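Local coordinates for protein NADH oxidoreductase (Mesorhizobium loti, PDB 3PI7) that probably binds NADPH and acts as an NAD(P)H-dependent oxidoreductase, perhaps a quinone reductase, of the medium-chain enoyl reductase type, at residues I159-A172 with M229-V241. Residues are numbered along the deposited sequence; the frame is centred on the assembly and turned at random. Where two conformers were deposited one is given.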
loop_
_atom_site.group_PDB
_atom_site.type_symbol
_atom_site.label_atom_id
_atom_site.label_comp_id
_atom_site.label_asym_id
_atom_site.label_seq_id
_atom_site.Cartn_x
_atom_site.Cartn_y
_atom_site.Cartn_z
ATOM N N ILE A 159 11.649 -10.659 -5.550
ATOM C CA ILE A 159 10.334 -10.008 -5.771
ATOM C C ILE A 159 10.272 -9.521 -7.220
ATOM O O ILE A 159 9.282 -9.743 -7.911
ATOM C CB ILE A 159 10.086 -8.846 -4.788
ATOM C CG1 ILE A 159 10.078 -9.349 -3.334
ATOM C CG2 ILE A 159 8.786 -8.097 -5.140
ATOM C CD1 ILE A 159 10.248 -8.203 -2.267
ATOM N N VAL A 160 11.343 -8.856 -7.675
ATOM C CA VAL A 160 11.424 -8.368 -9.057
ATOM C C VAL A 160 11.270 -9.547 -10.032
ATOM O O VAL A 160 10.516 -9.458 -11.008
ATOM C CB VAL A 160 12.754 -7.600 -9.289
ATOM C CG1 VAL A 160 12.908 -7.205 -10.763
ATOM C CG2 VAL A 160 12.819 -6.369 -8.398
ATOM N N LYS A 161 12.017 -10.626 -9.805
ATOM C CA LYS A 161 11.957 -11.804 -10.687
ATOM C C LYS A 161 10.590 -12.435 -10.728
ATOM O O LYS A 161 10.139 -12.808 -11.805
ATOM C CB LYS A 161 12.946 -12.868 -10.211
ATOM C CG LYS A 161 14.382 -12.573 -10.561
ATOM C CD LYS A 161 15.237 -13.811 -10.270
ATOM C CE LYS A 161 15.124 -14.874 -11.349
ATOM N N GLN A 162 9.940 -12.589 -9.556
ATOM C CA GLN A 162 8.617 -13.196 -9.480
ATOM C C GLN A 162 7.564 -12.331 -10.177
ATOM O O GLN A 162 6.586 -12.863 -10.703
ATOM C CB GLN A 162 8.220 -13.473 -8.018
ATOM C CG GLN A 162 9.031 -14.618 -7.365
ATOM C CD GLN A 162 9.182 -15.837 -8.253
ATOM O OE1 GLN A 162 8.203 -16.504 -8.606
ATOM N NE2 GLN A 162 10.413 -16.131 -8.667
ATOM N N GLU A 163 7.762 -11.011 -10.201
ATOM C CA GLU A 163 6.827 -10.131 -10.887
ATOM C C GLU A 163 6.982 -10.326 -12.406
ATOM O O GLU A 163 5.990 -10.248 -13.126
ATOM C CB GLU A 163 7.060 -8.677 -10.449
ATOM C CG GLU A 163 5.943 -7.718 -10.835
ATOM C CD GLU A 163 4.540 -8.046 -10.343
ATOM O OE1 GLU A 163 4.364 -8.357 -9.140
ATOM O OE2 GLU A 163 3.607 -7.960 -11.173
ATOM N N GLY A 164 8.206 -10.619 -12.865
ATOM C CA GLY A 164 8.468 -10.953 -14.263
ATOM C C GLY A 164 8.722 -9.832 -15.244
ATOM O O GLY A 164 9.160 -10.098 -16.369
ATOM N N GLU A 165 8.496 -8.581 -14.835
ATOM C CA GLU A 165 8.755 -7.419 -15.683
ATOM C C GLU A 165 10.262 -7.120 -15.665
ATOM O O GLU A 165 10.858 -7.131 -14.592
ATOM C CB GLU A 165 7.934 -6.225 -15.176
ATOM C CG GLU A 165 7.764 -5.155 -16.227
ATOM C CD GLU A 165 7.177 -5.616 -17.551
ATOM O OE1 GLU A 165 6.126 -6.301 -17.551
ATOM O OE2 GLU A 165 7.806 -5.323 -18.592
ATOM N N LYS A 166 10.904 -6.947 -16.847
ATOM C CA LYS A 166 12.338 -6.732 -16.874
ATOM C C LYS A 166 12.746 -5.427 -16.181
ATOM O O LYS A 166 13.710 -5.425 -15.405
ATOM C CB LYS A 166 12.900 -6.808 -18.310
ATOM C CG LYS A 166 12.874 -8.238 -18.873
ATOM C CD LYS A 166 13.712 -9.273 -18.054
ATOM C CE LYS A 166 13.448 -10.704 -18.469
ATOM N NZ LYS A 166 14.418 -11.644 -17.857
ATOM N N ALA A 167 11.971 -4.351 -16.375
ATOM C CA ALA A 167 12.318 -3.088 -15.734
ATOM C C ALA A 167 11.795 -3.001 -14.321
ATOM O O ALA A 167 10.708 -3.463 -14.039
ATOM C CB ALA A 167 11.765 -1.920 -16.528
ATOM N N PHE A 168 12.575 -2.362 -13.430
ATOM C CA PHE A 168 12.140 -2.134 -12.060
ATOM C C PHE A 168 12.810 -0.852 -11.586
ATOM O O PHE A 168 13.735 -0.366 -12.242
ATOM C CB PHE A 168 12.420 -3.344 -11.169
ATOM C CG PHE A 168 13.876 -3.602 -10.926
ATOM C CD1 PHE A 168 14.662 -4.234 -11.894
ATOM C CD2 PHE A 168 14.490 -3.158 -9.752
ATOM C CE1 PHE A 168 16.007 -4.506 -11.648
ATOM C CE2 PHE A 168 15.847 -3.413 -9.521
ATOM C CZ PHE A 168 16.604 -4.032 -10.495
ATOM N N VAL A 169 12.280 -0.253 -10.532
ATOM C CA VAL A 169 12.775 1.056 -10.094
ATOM C C VAL A 169 13.361 0.977 -8.696
ATOM O O VAL A 169 12.830 0.279 -7.833
ATOM C CB VAL A 169 11.644 2.141 -10.164
ATOM C CG1 VAL A 169 12.168 3.544 -9.849
ATOM C CG2 VAL A 169 10.953 2.136 -11.514
HETATM N N MSE A 170 14.398 1.801 -8.460
HETATM C CA MSE A 170 15.002 1.906 -7.133
HETATM C C MSE A 170 15.403 3.329 -6.852
HETATM O O MSE A 170 16.032 3.961 -7.691
HETATM C CB MSE A 170 16.243 1.011 -7.003
HETATM C CG MSE A 170 15.885 -0.448 -6.985
HETATM SE SE MSE A 170 17.381 -1.545 -6.550
HETATM C CE MSE A 170 18.428 -1.247 -8.164
ATOM N N THR A 171 15.042 3.836 -5.669
ATOM C CA THR A 171 15.586 5.121 -5.211
ATOM C C THR A 171 16.910 4.843 -4.477
ATOM O O THR A 171 17.187 3.694 -4.102
ATOM C CB THR A 171 14.623 5.865 -4.323
ATOM O OG1 THR A 171 14.099 4.967 -3.355
ATOM C CG2 THR A 171 13.530 6.525 -5.077
ATOM N N ALA A 172 17.733 5.892 -4.237
ATOM C CA ALA A 172 19.057 5.779 -3.583
ATOM C C ALA A 172 19.913 4.824 -4.396
ATOM O O ALA A 172 20.470 3.865 -3.866
ATOM C CB ALA A 172 18.926 5.293 -2.137
HETATM N N MSE A 229 9.055 5.760 -17.554
HETATM C CA MSE A 229 7.991 4.857 -17.121
HETATM C C MSE A 229 7.201 4.348 -18.300
HETATM O O MSE A 229 6.860 3.183 -18.316
HETATM C CB MSE A 229 7.014 5.541 -16.144
HETATM C CG MSE A 229 7.653 5.952 -14.868
HETATM SE SE MSE A 229 8.470 4.563 -13.869
HETATM C CE MSE A 229 10.341 4.905 -14.337
ATOM N N LYS A 230 6.929 5.210 -19.298
ATOM C CA LYS A 230 6.165 4.785 -20.475
ATOM C C LYS A 230 6.984 3.776 -21.285
ATOM O O LYS A 230 6.444 2.774 -21.745
ATOM C CB LYS A 230 5.785 5.998 -21.341
ATOM C CG LYS A 230 4.884 5.646 -22.533
ATOM C CD LYS A 230 4.400 6.874 -23.308
ATOM C CE LYS A 230 3.726 6.517 -24.623
ATOM N NZ LYS A 230 2.373 5.914 -24.442
ATOM N N ALA A 231 8.286 4.047 -21.442
ATOM C CA ALA A 231 9.175 3.220 -22.258
ATOM C C ALA A 231 9.458 1.847 -21.623
ATOM O O ALA A 231 9.506 0.822 -22.324
ATOM C CB ALA A 231 10.479 3.963 -22.505
ATOM N N GLU A 232 9.581 1.808 -20.298
ATOM C CA GLU A 232 10.048 0.596 -19.598
ATOM C C GLU A 232 8.951 -0.203 -18.905
ATOM O O GLU A 232 9.143 -1.398 -18.684
ATOM C CB GLU A 232 11.116 0.967 -18.562
ATOM C CG GLU A 232 12.394 1.539 -19.171
ATOM C CD GLU A 232 13.258 0.601 -19.997
ATOM O OE1 GLU A 232 13.106 -0.635 -19.863
ATOM O OE2 GLU A 232 14.110 1.108 -20.766
ATOM N N GLN A 233 7.867 0.464 -18.492
ATOM C CA GLN A 233 6.695 -0.147 -17.817
ATOM C C GLN A 233 7.084 -1.024 -16.595
ATOM O O GLN A 233 6.647 -2.182 -16.489
ATOM C CB GLN A 233 5.899 -0.990 -18.821
ATOM C CG GLN A 233 5.322 -0.169 -19.976
ATOM C CD GLN A 233 4.118 0.617 -19.533
ATOM O OE1 GLN A 233 4.185 1.822 -19.290
ATOM N NE2 GLN A 233 3.007 -0.065 -19.349
ATOM N N PRO A 234 7.911 -0.519 -15.664
ATOM C CA PRO A 234 8.235 -1.337 -14.477
ATOM C C PRO A 234 7.045 -1.519 -13.548
ATOM O O PRO A 234 6.182 -0.646 -13.470
ATOM C CB PRO A 234 9.300 -0.478 -13.755
ATOM C CG PRO A 234 8.940 0.928 -14.122
ATOM C CD PRO A 234 8.538 0.822 -15.575
ATOM N N ARG A 235 7.037 -2.603 -12.802
ATOM C CA ARG A 235 5.975 -2.792 -11.821
ATOM C C ARG A 235 6.518 -2.773 -10.409
ATOM O O ARG A 235 5.786 -2.408 -9.496
ATOM C CB ARG A 235 5.189 -4.075 -12.108
ATOM C CG ARG A 235 4.135 -3.839 -13.220
ATOM C CD ARG A 235 3.113 -4.966 -13.337
ATOM N NE ARG A 235 3.699 -6.295 -13.532
ATOM C CZ ARG A 235 4.162 -6.766 -14.690
ATOM N NH1 ARG A 235 4.137 -6.009 -15.783
ATOM N NH2 ARG A 235 4.661 -7.992 -14.763
ATOM N N ILE A 236 7.800 -3.101 -10.210
ATOM C CA ILE A 236 8.327 -3.095 -8.855
ATOM C C ILE A 236 9.113 -1.876 -8.612
ATOM O O ILE A 236 9.994 -1.559 -9.393
ATOM C CB ILE A 236 9.190 -4.353 -8.540
ATOM C CG1 ILE A 236 8.373 -5.644 -8.776
ATOM C CG2 ILE A 236 9.794 -4.307 -7.126
ATOM C CD1 ILE A 236 7.120 -5.832 -7.759
ATOM N N PHE A 237 8.822 -1.209 -7.478
ATOM C CA PHE A 237 9.595 -0.041 -7.066
ATOM C C PHE A 237 10.114 -0.319 -5.666
ATOM O O PHE A 237 9.324 -0.411 -4.720
ATOM C CB PHE A 237 8.700 1.214 -7.135
ATOM C CG PHE A 237 9.210 2.466 -6.461
ATOM C CD1 PHE A 237 10.581 2.750 -6.410
ATOM C CD2 PHE A 237 8.328 3.371 -5.889
ATOM C CE1 PHE A 237 11.047 3.899 -5.768
ATOM C CE2 PHE A 237 8.797 4.554 -5.296
ATOM C CZ PHE A 237 10.148 4.824 -5.271
ATOM N N LEU A 238 11.446 -0.456 -5.541
ATOM C CA LEU A 238 12.117 -0.711 -4.263
ATOM C C LEU A 238 12.562 0.638 -3.763
ATOM O O LEU A 238 13.414 1.287 -4.382
ATOM C CB LEU A 238 13.290 -1.715 -4.421
ATOM C CG LEU A 238 12.927 -3.055 -5.079
ATOM C CD1 LEU A 238 14.182 -3.952 -5.229
ATOM C CD2 LEU A 238 11.880 -3.784 -4.263
ATOM N N ASP A 239 11.947 1.091 -2.680
ATOM C CA ASP A 239 12.184 2.443 -2.217
ATOM C C ASP A 239 12.858 2.535 -0.848
ATOM O O ASP A 239 12.272 2.138 0.161
ATOM C CB ASP A 239 10.823 3.153 -2.172
ATOM C CG ASP A 239 10.851 4.597 -1.690
ATOM O OD1 ASP A 239 11.879 5.286 -1.913
ATOM O OD2 ASP A 239 9.833 5.045 -1.135
ATOM N N ALA A 240 14.048 3.155 -0.808
ATOM C CA ALA A 240 14.792 3.388 0.433
ATOM C C ALA A 240 14.597 4.828 0.959
ATOM O O ALA A 240 15.113 5.157 2.044
ATOM C CB ALA A 240 16.299 3.170 0.177
ATOM N N VAL A 241 13.939 5.701 0.175
ATOM C CA VAL A 241 13.931 7.129 0.437
ATOM C C VAL A 241 12.597 7.635 0.955
ATOM O O VAL A 241 12.580 8.366 1.948
ATOM C CB VAL A 241 14.379 7.889 -0.853
ATOM C CG1 VAL A 241 14.315 9.404 -0.692
ATOM C CG2 VAL A 241 15.800 7.482 -1.272
HETATM O O HOH W 1 9.942 -3.900 -18.449
HETATM O O HOH W 2 9.170 -4.553 -12.198
HETATM O O HOH W 3 16.063 1.498 -3.427
#
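Ile236 lays its CD1 methyl against CG2 of Ile159 at 3.8 Å, the two side chains crossing at about a right angle. Its CG1 packs on CB of Glu163, and its CG2 meets Val160. The last turns of helix 148-163 thus lie over strand 236-239, which runs parallel to strand 167-170 in the middle of the Rossmann sheet. Hydrogen bonds Val169 N to Ile236 O, Leu238 N to Val169 O (2.8 Å) and, longer, Thr171 N to Leu238 O join the strands. On the other face, Val169 CG2 presses on Pro234 CG at 3.5 Å, and Val169 CG1 meets Phe237. At one end, Arg235 grips Glu163 side-on. Arg235 NE makes a salt bridge to Glu163 OE2 at 2.9 Å, nearly straight (172°), and Arg235 NH2 bonds Glu163 O from above the carbonyl plane. Arg235 NH1 makes a second, to Glu165 OE1 at 2.7 Å, tilted out of the guanidinium plane; Glu165 CB covers one guanidinium face. A leucine in place of Arg235 would probably leave both carboxylates without this shared charge and the turn after the helix less fixed. At the other end, Thr171 OG1, set between its backbone N and carbonyl carbon (chi1 47°), donates to Asp239 OD1 at 2.7 Å. That oxygen also accepts from Val241 N, forming an Asx turn. Backbone bonds therefore join the strands, apolar groups pack both faces, and charged and polar bonds hold the ends.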